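Local coordinates for protein beta-galactosidase (Bacillus circulans, PDB 4MAD) that probably hydrolyses beta-D-galactosides, releasing terminal non-reducing beta-D-galactose, as a retaining glycoside hydrolase of family 35, at residues 43-48 / 84-90; 516-522 / 568-574; 526-530 / 587-591; 542-547 / 561-567. Residues are numbered along the deposited sequence.

In the fold
Contact 1 belongs to the (beta/alpha)8 barrel of the glycosyl hydrolase family 35 domain; contacts 2, 3 and 4 lie in the C-terminal galactose-binding-like beta domain. Contacts 2 and 3 are two strand pairings of one antiparallel sheet, their centres about 14 Å apart, joined where Leu520 and Ile573 pack on Phe587. Contact 4 is nested in the loop that each of them closes, its centre about 10 Å from that of contact 2 and 12 Å from that of contact 3. Contact 1 touches the beta domain: Tyr47 OH hydrogen-bonds to Asp527 OD1 of contact 3 (2.7 Å), and Val44 CG1 lies 3.6 Å from Phe565 CE1 of contact 4. All four are away from the predicted catalytic pair, Glu171 and Glu247.

Contact 1 (43-48 / 84-90); sequences TVPEYW and IADIVRF
The indole of Trp48 lies across the start of helix 87-97. Phe90 CB sits over its six-membered ring, 3.8 Å from the centroid (CH-pi), and the edge of Phe90 points at the face of the Trp48 five-membered ring in a T-shaped (edge-to-face) pair, centroids 5.1 Å apart, planes at 80°. Trp48 chi1 is m, Phe90 chi1 t, their CA atoms 6.7 Å apart. Trp48 CZ2, at the ring edge, is 3.5 Å from Ile84 O; Trp48 CH2 is 3.4 Å from Asp86 O. Thr43 and Val44 are extended before the turn into helix 48-58. Residues 84-85 end a 3-10 segment; Asp86 (-83/83°), centre of an inverse gamma turn, N-caps helix 87-97, its OD1 accepting from Arg89 N at 3.1 Å. In this (beta/alpha)8 barrel the contact joins that helix start to the loop after strand 34-38. Trp48 NE1 donates to Tyr40 O. Pro45 CD packs on Ile84 CG1 (4.1 Å; CA-CA 5.5 Å). All-trans Arg89 sets CD 3.8 Å from Trp48 CZ3 and its guanidinium face against Pro45 O, 3.6 Å from NH2.

Contact 2 (516-522 / 568-574); sequences HKGILTV and EGENEII
Strands 516-522 and 569-574 pair antiparallel, the axes of these short segments 4.5 Å apart at closest, their directions 146° apart. The register runs from Lys517-Ile574 to Val522-Gly569. Gly518-Ile573, Leu520-Asn571 and Val522-Gly569 are the hydrogen-bonded pairs: Gly518 N to Ile573 O is 2.9 Å, Leu520 N to Asn571 O 3.0 Å, and Val522 N to Gly569 O and Gly569 N to Val522 O are both 3.0 Å. Side chains alternate between two faces. One carries Leu520 (chi1 t, chi2 p), Val522 (t), Asn571 (m) and Ile573 (m, m), with Leu520 CB 4.1 Å from Ile573 CG1. These strands lie within the antiparallel sheet of the galactose-binding-like domain, and there Leu520 and Ile573 also pack against Phe587 of strand 584-588. Asn571, at chi2 -95°, bends its amide along the partner strand: ND2 donates to Leu520 O (3.3 Å) and to Gln567 O, and touches Val522 CG2 at 3.4 Å. The other face bears Lys517, Ile519, Thr521 (m), Glu570 (m, t), Glu572 and Ile574 (m, t). Glu572 (t, t) and Lys517 (t, t, then off-well) form a salt bridge, Lys517 NZ to Glu572 OE2 3.3 Å, its hydrogen bond weak, while Ile519 (m, m) sets CG2 3.7 Å from Glu570 CB. Gly569 has phi/psi 99/-149°, where a CB would clash with the preceding carbonyl.

Contact 3 (526-530 / 587-591); sequences ADTFI and FVDTP
Backbone pairing comes first: strand residues 528-530 and 587-588 pair antiparallel, with Phe529-Val588 a hydrogen-bonded pair (CA-CA 5.2 Å) and Ile530-Phe587 a non-hydrogen-bonded one (4.5 Å). Val588 N donates to Phe529 O at 2.7 Å and Phe529 N to Val588 O at 3.0 Å; Phe587 CA adds a CA-H...O contact of 3.3 Å to Phe529 O. Of the polar side chains, Thr528 (chi1 t) hydrogen-bonds through OG1 to Arg354 O, and Thr528 OG1 lies 3.1 Å from Val588 O. Apolar contacts fall on two faces of the sheet. On one, Phe529 (chi1 m) lays its CB 4.1 Å from Val588 CG2, and the chain, turning at Asp589 (-103/5°), carries Pro591 over the ring, CD 4.3 Å from the centroid in a CH-pi contact and CB 3.9 Å from Phe529 CD1. On the other, Ile530 (m, t) presses CG1 to Phe587 CE1 at 3.3 Å, Phe587 having chi1 m. This pairing joins two inner strands of the antiparallel sheet of the galactose-binding-like domain, where strand 528-531 lies between strands 584-588 and 558-561: Thr528 and Ile530 bond through their backbones to Val561 and Leu559, and Phe587 to Gly357 of strand 357-366.

Contact 4 (542-547 / 561-567); sequences VNGHHL and VPAPFLQ
Segment 561-567 leaves strand 558-561 at Val561 (chi1 t), whose CG2 is 3.9 Å from Leu547 CD1 and whose CG1 is 4.4 Å from Val542 CG1. Pro562 turns the chain into a 3-10 segment at 563-565, fixed by Phe565 N to Pro562 O (3.1 Å) and Leu566 N to Ala563 O (2.9 Å). Next, Phe565 (chi1 m, chi2 2°) makes the largest contribution. Its ring forms an offset stack with His545 (chi1 m, chi2 -74°), centroids 4.0 Å apart and planes at 4°, and His545 CB lies 3.6 Å from the Phe565 centroid as a CH-pi contact. Leu547 CD2 meets the ring edge, 3.7 Å from Phe565 CD2; Phe565 also packs on Val44 of the barrel domain. The facing segment carries the two-residue type I' turn (Val542 to His545; Asn543 and Gly544 at positive phi) of the beta hairpin formed by strands 537-542 and 545-551, His545 N to Val542 O being 2.8 Å. The contact thus brings together the start of strand 545-551 and the end of strand 558-561, the outermost strands of the galactose-binding-like domain's sheet. Then Leu566 (m, t) directs CD2 to Val542 CG1 at 3.9 Å. Gln567 ends the run, its carbonyl accepting from Asn571 ND2.

Contact 1 (43-48 / 84-90)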
loop_
_atom_site.group_PDB
_atom_site.type_symbol
_atom_site.label_atom_id
_atom_site.label_comp_id
_atom_site.label_asym_id
_atom_site.label_seq_id
_atom_site.Cartn_x
_atom_site.Cartn_y
_atom_site.Cartn_z
ATOM N N THR A 43 5.029 8.791 2.160
ATOM C CA THR A 43 5.881 9.894 1.762
ATOM C C THR A 43 7.204 9.807 2.528
ATOM O O THR A 43 7.196 9.477 3.631
ATOM C CB THR A 43 5.164 11.220 1.998
ATOM O OG1 THR A 43 4.056 11.300 1.115
ATOM C CG2 THR A 43 6.101 12.373 1.812
ATOM N N VAL A 44 8.314 10.102 1.906
ATOM C CA VAL A 44 9.581 10.018 2.642
ATOM C C VAL A 44 9.588 11.041 3.777
ATOM O O VAL A 44 9.065 12.095 3.616
ATOM C CB VAL A 44 10.830 10.279 1.746
ATOM C CG1 VAL A 44 11.034 9.145 0.790
ATOM C CG2 VAL A 44 10.698 11.594 1.029
ATOM N N PRO A 45 10.242 10.745 4.893
ATOM C CA PRO A 45 10.143 11.598 6.072
ATOM C C PRO A 45 10.642 13.024 5.891
ATOM O O PRO A 45 10.137 13.931 6.474
ATOM C CB PRO A 45 10.970 10.869 7.120
ATOM C CG PRO A 45 11.496 9.741 6.512
ATOM C CD PRO A 45 10.895 9.490 5.219
ATOM N N GLU A 46 11.591 13.203 5.007
ATOM C CA GLU A 46 12.177 14.506 4.753
ATOM C C GLU A 46 11.100 15.491 4.308
ATOM O O GLU A 46 11.220 16.647 4.512
ATOM C CB GLU A 46 13.257 14.375 3.700
ATOM C CG GLU A 46 14.453 13.673 4.228
ATOM C CD GLU A 46 14.394 12.168 4.155
ATOM O OE1 GLU A 46 13.506 11.627 3.550
ATOM O OE2 GLU A 46 15.315 11.562 4.670
ATOM N N TYR A 47 10.064 14.930 3.675
ATOM C CA TYR A 47 8.964 15.680 3.106
ATOM C C TYR A 47 7.669 15.784 3.944
ATOM O O TYR A 47 6.757 16.468 3.575
ATOM C CB TYR A 47 8.663 15.177 1.694
ATOM C CG TYR A 47 9.685 15.474 0.620
ATOM C CD1 TYR A 47 10.526 16.560 0.707
ATOM C CD2 TYR A 47 9.755 14.714 -0.512
ATOM C CE1 TYR A 47 11.412 16.832 -0.265
ATOM C CE2 TYR A 47 10.633 14.997 -1.494
ATOM C CZ TYR A 47 11.478 16.050 -1.369
ATOM O OH TYR A 47 12.365 16.396 -2.340
ATOM N N TRP A 48 7.648 15.162 5.107
ATOM C CA TRP A 48 6.432 15.176 5.874
ATOM C C TRP A 48 6.018 16.615 6.227
ATOM O O TRP A 48 4.890 16.979 6.124
ATOM C CB TRP A 48 6.578 14.326 7.140
ATOM C CG TRP A 48 6.595 12.875 6.959
ATOM C CD1 TRP A 48 6.152 12.161 5.889
ATOM C CD2 TRP A 48 7.055 11.907 7.897
ATOM N NE1 TRP A 48 6.304 10.846 6.096
ATOM C CE2 TRP A 48 6.862 10.650 7.324
ATOM C CE3 TRP A 48 7.589 11.980 9.176
ATOM C CZ2 TRP A 48 7.207 9.482 7.977
ATOM C CZ3 TRP A 48 7.930 10.842 9.805
ATOM C CH2 TRP A 48 7.743 9.602 9.217
ATOM N N ILE A 84 10.885 5.963 7.602
ATOM C CA ILE A 84 9.578 6.209 7.072
ATOM C C ILE A 84 8.512 5.661 8.011
ATOM O O ILE A 84 7.380 6.001 7.917
ATOM C CB ILE A 84 9.375 5.672 5.642
ATOM C CG1 ILE A 84 8.253 6.424 4.950
ATOM C CG2 ILE A 84 9.027 4.301 5.662
ATOM C CD1 ILE A 84 8.130 6.099 3.554
ATOM N N ALA A 85 8.920 4.791 8.905
ATOM C CA ALA A 85 8.033 4.210 9.883
ATOM C C ALA A 85 7.956 4.968 11.232
ATOM O O ALA A 85 7.363 4.481 12.126
ATOM C CB ALA A 85 8.396 2.814 10.134
ATOM N N ASP A 86 8.581 6.135 11.346
ATOM C CA ASP A 86 8.616 6.818 12.605
ATOM C C ASP A 86 7.321 7.588 12.732
ATOM O O ASP A 86 7.266 8.735 12.442
ATOM C CB ASP A 86 9.779 7.781 12.647
ATOM C CG ASP A 86 10.132 8.231 14.062
ATOM O OD1 ASP A 86 9.302 8.243 14.925
ATOM O OD2 ASP A 86 11.242 8.587 14.276
ATOM N N ILE A 87 6.277 6.922 13.158
ATOM C CA ILE A 87 4.994 7.537 13.326
ATOM C C ILE A 87 5.029 8.605 14.388
ATOM O O ILE A 87 4.419 9.622 14.255
ATOM C CB ILE A 87 3.922 6.493 13.547
ATOM C CG1 ILE A 87 2.559 7.104 13.450
ATOM C CG2 ILE A 87 4.109 5.788 14.817
ATOM C CD1 ILE A 87 1.523 6.129 13.668
ATOM N N VAL A 88 5.844 8.410 15.394
ATOM C CA VAL A 88 5.949 9.456 16.368
ATOM C C VAL A 88 6.439 10.804 15.761
ATOM O O VAL A 88 5.877 11.828 16.004
ATOM C CB VAL A 88 6.789 8.995 17.524
ATOM C CG1 VAL A 88 7.065 10.089 18.478
ATOM C CG2 VAL A 88 6.097 7.893 18.233
ATOM N N ARG A 89 7.448 10.768 14.930
ATOM C CA ARG A 89 7.954 11.949 14.293
ATOM C C ARG A 89 6.879 12.566 13.418
ATOM O O ARG A 89 6.718 13.734 13.406
ATOM C CB ARG A 89 9.160 11.585 13.475
ATOM C CG ARG A 89 9.779 12.750 12.713
ATOM C CD ARG A 89 10.877 12.306 11.774
ATOM N NE ARG A 89 11.246 13.362 10.853
ATOM C CZ ARG A 89 12.213 13.285 9.975
ATOM N NH1 ARG A 89 12.923 12.192 9.867
ATOM N NH2 ARG A 89 12.467 14.331 9.211
ATOM N N PHE A 90 6.142 11.732 12.710
ATOM C CA PHE A 90 5.160 12.257 11.805
ATOM C C PHE A 90 4.117 13.024 12.580
ATOM O O PHE A 90 3.806 14.132 12.263
ATOM C CB PHE A 90 4.515 11.117 11.026
ATOM C CG PHE A 90 3.308 11.535 10.233
ATOM C CD1 PHE A 90 3.435 12.165 9.054
ATOM C CD2 PHE A 90 2.054 11.271 10.667
ATOM C CE1 PHE A 90 2.364 12.541 8.351
ATOM C CE2 PHE A 90 0.983 11.657 9.955
ATOM C CZ PHE A 90 1.138 12.271 8.818
#

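Contact 2 (516-522 / 568-574)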
loop_
_atom_site.group_PDB
_atom_site.type_symbol
_atom_site.label_atom_id
_atom_site.label_comp_id
_atom_site.label_asym_id
_atom_site.label_seq_id
_atom_site.Cartn_x
_atom_site.Cartn_y
_atom_site.Cartn_z
ATOM N N HIS A 516 19.905 -4.662 -14.440
ATOM C CA HIS A 516 20.644 -3.835 -15.320
ATOM C C HIS A 516 21.193 -2.717 -14.460
ATOM O O HIS A 516 20.463 -2.150 -13.728
ATOM C CB HIS A 516 19.710 -3.249 -16.309
ATOM C CG HIS A 516 19.128 -4.239 -17.244
ATOM N ND1 HIS A 516 19.849 -4.823 -18.238
ATOM C CD2 HIS A 516 17.888 -4.749 -17.340
ATOM C CE1 HIS A 516 19.076 -5.639 -18.920
ATOM N NE2 HIS A 516 17.883 -5.625 -18.383
ATOM N N LYS A 517 22.469 -2.401 -14.562
ATOM C CA LYS A 517 23.065 -1.413 -13.687
ATOM C C LYS A 517 23.670 -0.238 -14.405
ATOM O O LYS A 517 24.348 -0.404 -15.333
ATOM C CB LYS A 517 24.114 -2.011 -12.797
ATOM C CG LYS A 517 24.642 -1.050 -11.815
ATOM C CD LYS A 517 25.826 -1.568 -11.161
ATOM C CE LYS A 517 25.729 -1.372 -9.743
ATOM N NZ LYS A 517 26.612 -0.290 -9.353
ATOM N N GLY A 518 23.350 0.945 -13.910
ATOM C CA GLY A 518 23.776 2.183 -14.495
ATOM C C GLY A 518 24.117 3.240 -13.456
ATOM O O GLY A 518 23.768 3.112 -12.344
ATOM N N ILE A 519 24.790 4.288 -13.880
ATOM C CA ILE A 519 25.168 5.369 -13.003
ATOM C C ILE A 519 24.544 6.702 -13.443
ATOM O O ILE A 519 24.643 7.052 -14.563
ATOM C CB ILE A 519 26.686 5.524 -12.984
ATOM C CG1 ILE A 519 27.339 4.215 -12.588
ATOM C CG2 ILE A 519 27.104 6.524 -12.022
ATOM C CD1 ILE A 519 27.299 4.007 -11.187
ATOM N N LEU A 520 23.918 7.414 -12.523
ATOM C CA LEU A 520 23.370 8.716 -12.770
ATOM C C LEU A 520 24.256 9.690 -12.047
ATOM O O LEU A 520 24.483 9.548 -10.909
ATOM C CB LEU A 520 21.999 8.824 -12.199
ATOM C CG LEU A 520 21.313 10.182 -12.256
ATOM C CD1 LEU A 520 21.223 10.619 -13.599
ATOM C CD2 LEU A 520 19.995 10.200 -11.617
ATOM N N THR A 521 24.727 10.684 -12.782
ATOM C CA THR A 521 25.528 11.725 -12.203
ATOM C C THR A 521 24.677 12.954 -12.004
ATOM O O THR A 521 24.053 13.403 -12.901
ATOM C CB THR A 521 26.716 12.079 -13.088
ATOM O OG1 THR A 521 27.531 10.941 -13.271
ATOM C CG2 THR A 521 27.529 13.072 -12.394
ATOM N N VAL A 522 24.692 13.451 -10.785
ATOM C CA VAL A 522 23.800 14.457 -10.315
ATOM C C VAL A 522 24.616 15.620 -9.757
ATOM O O VAL A 522 25.426 15.410 -8.904
ATOM C CB VAL A 522 22.950 13.853 -9.215
ATOM C CG1 VAL A 522 22.389 14.855 -8.314
ATOM C CG2 VAL A 522 21.915 12.925 -9.808
ATOM N N GLU A 568 24.635 13.881 -4.364
ATOM C CA GLU A 568 25.508 14.557 -5.291
ATOM C C GLU A 568 26.539 13.605 -5.746
ATOM O O GLU A 568 27.062 12.896 -4.982
ATOM C CB GLU A 568 26.180 15.760 -4.642
ATOM C CG GLU A 568 25.343 17.001 -4.803
ATOM C CD GLU A 568 25.674 18.114 -3.824
ATOM O OE1 GLU A 568 26.819 18.186 -3.361
ATOM O OE2 GLU A 568 24.768 18.921 -3.546
ATOM N N GLY A 569 26.870 13.647 -7.007
ATOM C CA GLY A 569 27.823 12.687 -7.515
ATOM C C GLY A 569 27.191 11.517 -8.213
ATOM O O GLY A 569 26.185 11.666 -8.818
ATOM N N GLU A 570 27.830 10.368 -8.136
ATOM C CA GLU A 570 27.331 9.190 -8.774
ATOM C C GLU A 570 26.260 8.515 -7.957
ATOM O O GLU A 570 26.333 8.480 -6.781
ATOM C CB GLU A 570 28.476 8.241 -9.029
ATOM C CG GLU A 570 29.463 8.802 -9.969
ATOM C CD GLU A 570 30.516 7.820 -10.316
ATOM O OE1 GLU A 570 30.740 6.853 -9.578
ATOM O OE2 GLU A 570 31.122 8.037 -11.355
ATOM N N ASN A 571 25.271 7.973 -8.641
ATOM C CA ASN A 571 24.131 7.353 -8.027
ATOM C C ASN A 571 23.938 6.023 -8.699
ATOM O O ASN A 571 24.078 5.935 -9.869
ATOM C CB ASN A 571 22.883 8.210 -8.243
ATOM C CG ASN A 571 22.887 9.494 -7.412
ATOM O OD1 ASN A 571 22.347 9.563 -6.359
ATOM N ND2 ASN A 571 23.504 10.513 -7.942
ATOM N N GLU A 572 23.599 5.005 -7.935
ATOM C CA GLU A 572 23.481 3.704 -8.485
ATOM C C GLU A 572 22.039 3.408 -8.897
ATOM O O GLU A 572 21.197 3.384 -8.100
ATOM C CB GLU A 572 23.961 2.705 -7.449
ATOM C CG GLU A 572 23.673 1.328 -7.759
ATOM C CD GLU A 572 23.961 0.385 -6.571
ATOM O OE1 GLU A 572 23.034 0.041 -5.826
ATOM O OE2 GLU A 572 25.135 0.042 -6.407
ATOM N N ILE A 573 21.820 3.191 -10.177
ATOM C CA ILE A 573 20.524 2.828 -10.663
ATOM C C ILE A 573 20.511 1.376 -11.047
ATOM O O ILE A 573 21.223 0.969 -11.887
ATOM C CB ILE A 573 20.188 3.586 -11.917
ATOM C CG1 ILE A 573 20.353 5.089 -11.708
ATOM C CG2 ILE A 573 18.834 3.289 -12.300
ATOM C CD1 ILE A 573 19.711 5.630 -10.555
ATOM N N ILE A 574 19.653 0.624 -10.396
ATOM C CA ILE A 574 19.478 -0.781 -10.712
ATOM C C ILE A 574 18.060 -1.104 -11.075
ATOM O O ILE A 574 17.187 -0.805 -10.344
ATOM C CB ILE A 574 19.871 -1.679 -9.543
ATOM C CG1 ILE A 574 21.348 -1.542 -9.283
ATOM C CG2 ILE A 574 19.614 -3.097 -9.876
ATOM C CD1 ILE A 574 21.778 -2.148 -8.114
#

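Contact 3 (526-530 / 587-591)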
loop_
_atom_site.group_PDB
_atom_site.type_symbol
_atom_site.label_atom_id
_atom_site.label_comp_id
_atom_site.label_asym_id
_atom_site.label_seq_id
_atom_site.Cartn_x
_atom_site.Cartn_y
_atom_site.Cartn_z
ATOM N N ALA A 526 17.448 16.591 -6.847
ATOM C CA ALA A 526 16.160 17.229 -6.985
ATOM C C ALA A 526 15.136 16.131 -7.293
ATOM O O ALA A 526 15.519 15.096 -7.701
ATOM C CB ALA A 526 16.178 18.175 -8.067
ATOM N N ASP A 527 13.856 16.377 -7.101
ATOM C CA ASP A 527 12.867 15.366 -7.400
ATOM C C ASP A 527 12.893 15.091 -8.874
ATOM O O ASP A 527 13.186 15.913 -9.625
ATOM C CB ASP A 527 11.460 15.800 -7.021
ATOM C CG ASP A 527 11.196 15.804 -5.546
ATOM O OD1 ASP A 527 11.998 15.343 -4.764
ATOM O OD2 ASP A 527 10.156 16.310 -5.201
ATOM N N THR A 528 12.617 13.867 -9.241
ATOM C CA THR A 528 12.662 13.466 -10.617
ATOM C C THR A 528 11.827 12.219 -10.864
ATOM O O THR A 528 11.354 11.644 -9.943
ATOM C CB THR A 528 14.105 13.263 -11.138
ATOM O OG1 THR A 528 14.114 13.093 -12.532
ATOM C CG2 THR A 528 14.721 12.082 -10.507
ATOM N N PHE A 529 11.675 11.859 -12.123
ATOM C CA PHE A 529 10.870 10.722 -12.495
ATOM C C PHE A 529 11.559 9.880 -13.544
ATOM O O PHE A 529 12.097 10.399 -14.454
ATOM C CB PHE A 529 9.520 11.166 -12.997
ATOM C CG PHE A 529 8.825 12.153 -12.095
ATOM C CD1 PHE A 529 7.854 11.751 -11.205
ATOM C CD2 PHE A 529 9.117 13.503 -12.137
ATOM C CE1 PHE A 529 7.237 12.619 -10.413
ATOM C CE2 PHE A 529 8.464 14.361 -11.325
ATOM C CZ PHE A 529 7.546 13.902 -10.453
ATOM N N ILE A 530 11.510 8.573 -13.377
ATOM C CA ILE A 530 12.073 7.666 -14.334
ATOM C C ILE A 530 11.032 7.168 -15.345
ATOM O O ILE A 530 10.087 6.580 -14.978
ATOM C CB ILE A 530 12.693 6.421 -13.648
ATOM C CG1 ILE A 530 13.714 6.813 -12.613
ATOM C CG2 ILE A 530 13.348 5.580 -14.643
ATOM C CD1 ILE A 530 14.389 5.655 -11.939
ATOM N N PHE A 587 15.520 10.104 -17.240
ATOM C CA PHE A 587 14.934 10.708 -16.094
ATOM C C PHE A 587 14.264 12.003 -16.598
ATOM O O PHE A 587 14.866 12.748 -17.269
ATOM C CB PHE A 587 15.985 11.005 -15.037
ATOM C CG PHE A 587 16.469 9.794 -14.310
ATOM C CD1 PHE A 587 16.159 9.568 -13.013
ATOM C CD2 PHE A 587 17.220 8.892 -14.958
ATOM C CE1 PHE A 587 16.573 8.447 -12.392
ATOM C CE2 PHE A 587 17.645 7.768 -14.336
ATOM C CZ PHE A 587 17.327 7.561 -13.051
ATOM N N VAL A 588 13.015 12.220 -16.249
ATOM C CA VAL A 588 12.247 13.351 -16.722
ATOM C C VAL A 588 11.676 14.182 -15.554
ATOM O O VAL A 588 11.760 13.766 -14.441
ATOM C CB VAL A 588 11.133 12.888 -17.651
ATOM C CG1 VAL A 588 11.696 12.143 -18.751
ATOM C CG2 VAL A 588 10.190 12.030 -16.928
ATOM N N ASP A 589 11.133 15.368 -15.841
ATOM C CA ASP A 589 10.699 16.283 -14.812
ATOM C C ASP A 589 9.206 16.353 -14.566
ATOM O O ASP A 589 8.746 17.092 -13.779
ATOM C CB ASP A 589 11.294 17.667 -15.015
ATOM C CG ASP A 589 10.588 18.456 -16.019
ATOM O OD1 ASP A 589 9.846 17.920 -16.798
ATOM O OD2 ASP A 589 10.788 19.651 -16.039
ATOM N N THR A 590 8.481 15.502 -15.254
ATOM C CA THR A 590 7.082 15.376 -14.989
ATOM C C THR A 590 6.619 13.967 -15.173
ATOM O O THR A 590 7.117 13.311 -16.001
ATOM C CB THR A 590 6.302 16.284 -15.881
ATOM O OG1 THR A 590 4.978 16.427 -15.367
ATOM C CG2 THR A 590 6.251 15.724 -17.199
ATOM N N PRO A 591 5.645 13.556 -14.401
ATOM C CA PRO A 591 5.218 12.174 -14.465
ATOM C C PRO A 591 4.255 11.866 -15.593
ATOM O O PRO A 591 3.635 12.725 -16.117
ATOM C CB PRO A 591 4.496 11.985 -13.156
ATOM C CG PRO A 591 3.905 13.283 -12.882
ATOM C CD PRO A 591 4.774 14.316 -13.519
#

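Contact 4 (542-547 / 561-567)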
loop_
_atom_site.group_PDB
_atom_site.type_symbol
_atom_site.label_atom_id
_atom_site.label_comp_id
_atom_site.label_asym_id
_atom_site.label_seq_id
_atom_site.Cartn_x
_atom_site.Cartn_y
_atom_site.Cartn_z
ATOM N N VAL A 542 17.104 2.908 -6.478
ATOM C CA VAL A 542 17.981 4.051 -6.609
ATOM C C VAL A 542 18.798 4.157 -5.326
ATOM O O VAL A 542 18.273 4.253 -4.308
ATOM C CB VAL A 542 17.175 5.325 -6.864
ATOM C CG1 VAL A 542 18.029 6.580 -6.783
ATOM C CG2 VAL A 542 16.460 5.183 -8.166
ATOM N N ASN A 543 20.083 3.971 -5.422
ATOM C CA ASN A 543 20.883 3.953 -4.236
ATOM C C ASN A 543 20.329 2.970 -3.215
ATOM O O ASN A 543 20.417 3.192 -2.053
ATOM C CB ASN A 543 21.073 5.344 -3.645
ATOM C CG ASN A 543 21.818 6.274 -4.591
ATOM O OD1 ASN A 543 21.389 7.339 -4.825
ATOM N ND2 ASN A 543 22.863 5.818 -5.171
ATOM N N GLY A 544 19.778 1.874 -3.694
ATOM C CA GLY A 544 19.242 0.853 -2.824
ATOM C C GLY A 544 17.808 1.061 -2.392
ATOM O O GLY A 544 17.227 0.208 -1.805
ATOM N N HIS A 545 17.246 2.182 -2.789
ATOM C CA HIS A 545 15.901 2.528 -2.443
ATOM C C HIS A 545 14.967 1.941 -3.487
ATOM O O HIS A 545 15.056 2.254 -4.606
ATOM C CB HIS A 545 15.731 4.004 -2.418
ATOM C CG HIS A 545 16.500 4.686 -1.340
ATOM N ND1 HIS A 545 16.134 4.637 -0.029
ATOM C CD2 HIS A 545 17.610 5.435 -1.392
ATOM C CE1 HIS A 545 16.985 5.337 0.685
ATOM N NE2 HIS A 545 17.902 5.814 -0.120
ATOM N N HIS A 546 14.044 1.128 -3.029
ATOM C CA HIS A 546 13.142 0.417 -3.925
ATOM C C HIS A 546 11.977 1.344 -4.279
ATOM O O HIS A 546 11.180 1.623 -3.480
ATOM C CB HIS A 546 12.605 -0.849 -3.243
ATOM C CG HIS A 546 11.734 -1.681 -4.122
ATOM N ND1 HIS A 546 11.448 -2.997 -3.875
ATOM C CD2 HIS A 546 11.132 -1.383 -5.285
ATOM C CE1 HIS A 546 10.680 -3.463 -4.836
ATOM N NE2 HIS A 546 10.487 -2.500 -5.709
ATOM N N LEU A 547 11.965 1.808 -5.503
ATOM C CA LEU A 547 10.966 2.734 -5.984
ATOM C C LEU A 547 9.567 2.181 -6.081
ATOM O O LEU A 547 8.644 2.911 -6.065
ATOM C CB LEU A 547 11.341 3.290 -7.339
ATOM C CG LEU A 547 12.604 4.126 -7.448
ATOM C CD1 LEU A 547 12.722 4.696 -8.788
ATOM C CD2 LEU A 547 12.730 5.172 -6.393
ATOM N N VAL A 561 10.991 9.547 -8.132
ATOM C CA VAL A 561 12.179 9.507 -7.356
ATOM C C VAL A 561 12.290 10.731 -6.441
ATOM O O VAL A 561 12.634 11.761 -6.875
ATOM C CB VAL A 561 13.391 9.519 -8.273
ATOM C CG1 VAL A 561 14.637 9.355 -7.496
ATOM C CG2 VAL A 561 13.277 8.530 -9.349
ATOM N N PRO A 562 12.033 10.577 -5.174
ATOM C CA PRO A 562 12.219 11.662 -4.241
ATOM C C PRO A 562 13.684 12.086 -4.149
ATOM O O PRO A 562 14.534 11.269 -4.126
ATOM C CB PRO A 562 11.784 11.050 -2.910
ATOM C CG PRO A 562 10.982 9.947 -3.252
ATOM C CD PRO A 562 11.485 9.408 -4.505
ATOM N N ALA A 563 13.931 13.367 -3.976
ATOM C CA ALA A 563 15.297 13.819 -3.959
ATOM C C ALA A 563 16.159 13.125 -2.901
ATOM O O ALA A 563 17.314 12.900 -3.134
ATOM C CB ALA A 563 15.341 15.262 -3.767
ATOM N N PRO A 564 15.604 12.790 -1.756
ATOM C CA PRO A 564 16.404 12.206 -0.673
ATOM C C PRO A 564 17.041 10.877 -1.010
ATOM O O PRO A 564 17.962 10.493 -0.378
ATOM C CB PRO A 564 15.405 12.052 0.424
ATOM C CG PRO A 564 14.525 13.224 0.243
ATOM C CD PRO A 564 14.343 13.311 -1.228
ATOM N N PHE A 565 16.464 10.181 -1.969
ATOM C CA PHE A 565 16.991 8.967 -2.498
ATOM C C PHE A 565 18.325 9.185 -3.267
ATOM O O PHE A 565 19.089 8.301 -3.419
ATOM C CB PHE A 565 15.951 8.307 -3.376
ATOM C CG PHE A 565 14.806 7.643 -2.619
ATOM C CD1 PHE A 565 14.710 7.685 -1.261
ATOM C CD2 PHE A 565 13.829 6.977 -3.302
ATOM C CE1 PHE A 565 13.682 7.093 -0.629
ATOM C CE2 PHE A 565 12.837 6.383 -2.671
ATOM C CZ PHE A 565 12.746 6.451 -1.334
ATOM N N LEU A 566 18.478 10.367 -3.830
ATOM C CA LEU A 566 19.644 10.819 -4.568
ATOM C C LEU A 566 20.759 11.482 -3.722
ATOM O O LEU A 566 20.540 11.890 -2.623
ATOM C CB LEU A 566 19.233 11.798 -5.660
ATOM C CG LEU A 566 18.320 11.315 -6.791
ATOM C CD1 LEU A 566 17.825 12.377 -7.707
ATOM C CD2 LEU A 566 18.976 10.247 -7.527
ATOM N N GLN A 567 21.943 11.521 -4.301
ATOM C CA GLN A 567 23.076 12.192 -3.722
ATOM C C GLN A 567 23.899 12.872 -4.784
ATOM O O GLN A 567 23.865 12.523 -5.935
ATOM C CB GLN A 567 23.934 11.251 -2.914
ATOM C CG GLN A 567 24.674 10.235 -3.706
ATOM C CD GLN A 567 25.195 9.131 -2.817
ATOM O OE1 GLN A 567 24.438 8.502 -2.118
ATOM N NE2 GLN A 567 26.465 8.919 -2.825
#